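Local coordinates for collagen adhesin (Enterococcus faecalis, PDB 2OKM), which probably binds collagen through this domain, one part of a longer surface protein of the bacterial cell wall, at residues Val20-Asn25 with Asp41-Gly46. Numbering follows the deposited sequence.
Sequences VRWFLN and DRQGSG
The indole of W22 and the carboxamide of Q43 meet obliquely, with their planes 37° apart. Q43 NE2 lies 3.6 Å from W22 NE1 and 3.9 Å from W22 CD1, so the amide nitrogen touches the pyrrole end of the indole. On one face of the same ring, toward its rim, sits V20 CG1, 3.2 Å above the plane; the ring of Y106 also meets the indole, their planes about 25° apart. Q43 spans the gap because its CG is anti to the backbone N (chi1 -169°) and the chain runs extended beyond it. Beside this pair, methyl CD2 of L24 comes within 4.2 Å of D41 OD2, a loose contact of a carbon with a carboxylate oxygen.

The strands 19-26 and 37-43 belong to different antiparallel sheets, which pack face to face as a beta sandwich. The CA atoms of W22 and Q43 lie 10.4 Å apart, a spacing bridged by side chains, with W22, L24 and D41 buried between the sheets. L24 also touches F88 and L90 of strand 87-92, the strand paired with 37-43.

Both close nitrogens are donors, and each bonds to an acceptor of its own: W22 NE1 to Q47 OE1, Q43 NE2 to S108 OG. With D41 OD1 held by N122 ND2, these three polar atoms have their bonds outside the two segments, and what joins the segments directly is van der Waals contact.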
ATOM      1  N   VAL A  20       2.870   3.706  13.775  1.00 14.09           N
ATOM      2  CA  VAL A  20       3.371   2.582  13.003  1.00 12.87           C
ATOM      3  C   VAL A  20       3.484   3.102  11.578  1.00 12.31           C
ATOM      4  O   VAL A  20       2.556   3.738  11.074  1.00 11.05           O
ATOM      5  CB  VAL A  20       2.400   1.382  13.007  1.00 13.78           C
ATOM      6  CG1 VAL A  20       2.950   0.275  12.121  1.00 14.68           C
ATOM      7  CG2 VAL A  20       2.208   0.866  14.426  1.00 14.28           C
ATOM      8  N   ARG A  21       4.632   2.870  10.946  1.00 10.64           N
ATOM      9  CA  ARG A  21       4.828   3.293   9.564  1.00 11.50           C
ATOM     10  C   ARG A  21       4.581   2.072   8.689  1.00 11.47           C
ATOM     11  O   ARG A  21       5.202   1.027   8.884  1.00 13.28           O
ATOM     12  CB  ARG A  21       6.254   3.802   9.330  1.00 12.78           C
ATOM     13  CG  ARG A  21       6.686   4.959  10.216  1.00 14.92           C
ATOM     14  CD  ARG A  21       7.894   5.661   9.597  1.00 19.10           C
ATOM     15  NE  ARG A  21       8.947   4.715   9.226  1.00 22.06           N
ATOM     16  CZ  ARG A  21       9.920   4.980   8.359  1.00 22.20           C
ATOM     17  NH1 ARG A  21       9.980   6.166   7.767  1.00 24.60           N
ATOM     18  NH2 ARG A  21      10.834   4.060   8.079  1.00 23.10           N
ATOM     19  N   TRP A  22       3.663   2.199   7.736  1.00  9.41           N
ATOM     20  CA  TRP A  22       3.335   1.093   6.845  1.00 10.28           C
ATOM     21  C   TRP A  22       3.772   1.382   5.418  1.00  9.01           C
ATOM     22  O   TRP A  22       3.875   2.542   5.008  1.00  9.20           O
ATOM     23  CB  TRP A  22       1.825   0.809   6.874  1.00  8.83           C
ATOM     24  CG  TRP A  22       1.338   0.166   8.149  1.00  9.88           C
ATOM     25  CD1 TRP A  22       0.613   0.760   9.146  1.00 11.23           C
ATOM     26  CD2 TRP A  22       1.555  -1.188   8.564  1.00 11.52           C
ATOM     27  NE1 TRP A  22       0.363  -0.143  10.152  1.00 12.51           N
ATOM     28  CE2 TRP A  22       0.928  -1.350   9.820  1.00 11.78           C
ATOM     29  CE3 TRP A  22       2.212  -2.289   7.991  1.00  9.51           C
ATOM     30  CZ2 TRP A  22       0.947  -2.562  10.524  1.00 10.37           C
ATOM     31  CZ3 TRP A  22       2.231  -3.499   8.690  1.00 11.62           C
ATOM     32  CH2 TRP A  22       1.597  -3.624   9.942  1.00 11.18           C
ATOM     33  N   PHE A  23       4.044   0.316   4.670  1.00  9.18           N
ATOM     34  CA  PHE A  23       4.479   0.448   3.286  1.00  8.84           C
ATOM     35  C   PHE A  23       3.794  -0.569   2.384  1.00  9.00           C
ATOM     36  O   PHE A  23       3.809  -1.771   2.667  1.00  9.31           O
ATOM     37  CB  PHE A  23       5.993   0.221   3.170  1.00  8.75           C
ATOM     38  CG  PHE A  23       6.827   1.106   4.060  1.00 10.78           C
ATOM     39  CD1 PHE A  23       6.939   0.846   5.421  1.00 12.08           C
ATOM     40  CD2 PHE A  23       7.527   2.185   3.526  1.00 10.85           C
ATOM     41  CE1 PHE A  23       7.736   1.648   6.242  1.00 12.71           C
ATOM     42  CE2 PHE A  23       8.328   2.994   4.338  1.00 11.75           C
ATOM     43  CZ  PHE A  23       8.432   2.722   5.697  1.00 11.72           C
ATOM     44  N   LEU A  24       3.194  -0.084   1.301  1.00  9.16           N
ATOM     45  CA  LEU A  24       2.564  -0.959   0.322  1.00  8.29           C
ATOM     46  C   LEU A  24       3.503  -0.868  -0.877  1.00  9.23           C
ATOM     47  O   LEU A  24       3.619   0.181  -1.503  1.00 10.38           O
ATOM     48  CB  LEU A  24       1.167  -0.448  -0.045  1.00  9.43           C
ATOM     49  CG  LEU A  24       0.221  -0.213   1.138  1.00  9.06           C
ATOM     50  CD1 LEU A  24      -1.115   0.258   0.597  1.00 10.44           C
ATOM     51  CD2 LEU A  24       0.042  -1.488   1.961  1.00  9.07           C
ATOM     52  N   ASN A  25       4.185  -1.969  -1.176  1.00  9.45           N
ATOM     53  CA  ASN A  25       5.155  -2.005  -2.268  1.00  9.49           C
ATOM     54  C   ASN A  25       4.561  -2.657  -3.497  1.00  9.33           C
ATOM     55  O   ASN A  25       4.439  -3.876  -3.578  1.00  9.54           O
ATOM     56  CB  ASN A  25       6.389  -2.754  -1.790  1.00 10.28           C
ATOM     57  CG  ASN A  25       7.051  -2.057  -0.623  1.00 13.42           C
ATOM     58  OD1 ASN A  25       7.737  -1.052  -0.799  1.00 15.11           O
ATOM     59  ND2 ASN A  25       6.824  -2.572   0.579  1.00 15.04           N
ATOM     60  N   ASP A  41      -7.626  -3.401   1.973  1.00 10.92           N
ATOM     61  CA  ASP A  41      -6.826  -3.414   3.190  1.00 10.39           C
ATOM     62  C   ASP A  41      -7.635  -3.316   4.480  1.00 11.01           C
ATOM     63  O   ASP A  41      -8.480  -2.435   4.629  1.00 10.66           O
ATOM     64  CB  ASP A  41      -5.812  -2.267   3.126  1.00 11.34           C
ATOM     65  CG  ASP A  41      -4.721  -2.396   4.163  1.00 11.19           C
ATOM     66  OD1 ASP A  41      -5.034  -2.344   5.370  1.00 10.02           O
ATOM     67  OD2 ASP A  41      -3.548  -2.550   3.760  1.00 11.19           O
ATOM     68  N   ARG A  42      -7.365  -4.231   5.409  1.00 11.26           N
ATOM     69  CA  ARG A  42      -8.040  -4.256   6.702  1.00 11.52           C
ATOM     70  C   ARG A  42      -6.977  -4.216   7.792  1.00 12.13           C
ATOM     71  O   ARG A  42      -6.285  -5.207   8.033  1.00 12.71           O
ATOM     72  CB  ARG A  42      -8.886  -5.522   6.837  1.00 13.93           C
ATOM     73  N   GLN A  43      -6.853  -3.069   8.449  1.00 11.54           N
ATOM     74  CA  GLN A  43      -5.851  -2.898   9.492  1.00 13.31           C
ATOM     75  C   GLN A  43      -6.184  -3.642  10.779  1.00 13.28           C
ATOM     76  O   GLN A  43      -7.354  -3.797  11.135  1.00 13.65           O
ATOM     77  CB  GLN A  43      -5.664  -1.411   9.781  1.00 13.90           C
ATOM     78  CG  GLN A  43      -4.474  -1.101  10.654  1.00 17.12           C
ATOM     79  CD  GLN A  43      -4.205   0.381  10.730  1.00 18.30           C
ATOM     80  OE1 GLN A  43      -4.966   1.138  11.340  1.00 20.60           O
ATOM     81  NE2 GLN A  43      -3.124   0.810  10.095  1.00 18.89           N
ATOM     82  N   GLY A  44      -5.139  -4.102  11.464  1.00 13.08           N
ATOM     83  CA  GLY A  44      -5.304  -4.838  12.705  1.00 13.34           C
ATOM     84  C   GLY A  44      -5.598  -3.949  13.897  1.00 13.72           C
ATOM     85  O   GLY A  44      -5.589  -2.724  13.794  1.00 14.01           O
ATOM     86  N   SER A  45      -5.853  -4.575  15.040  1.00 13.11           N
ATOM     87  CA  SER A  45      -6.173  -3.845  16.263  1.00 13.40           C
ATOM     88  C   SER A  45      -5.029  -3.001  16.816  1.00 13.46           C
ATOM     89  O   SER A  45      -3.878  -3.117  16.384  1.00 12.35           O
ATOM     90  CB  SER A  45      -6.630  -4.830  17.340  1.00 13.73           C
ATOM     91  OG  SER A  45      -5.569  -5.694  17.720  1.00 15.75           O
ATOM     92  N   GLY A  46      -5.371  -2.145  17.778  1.00 13.54           N
ATOM     93  CA  GLY A  46      -4.396  -1.292  18.438  1.00 13.10           C
ATOM     94  C   GLY A  46      -3.859  -0.142  17.614  1.00 12.94           C
ATOM     95  O   GLY A  46      -2.858   0.476  17.991  1.00 13.72           O
TER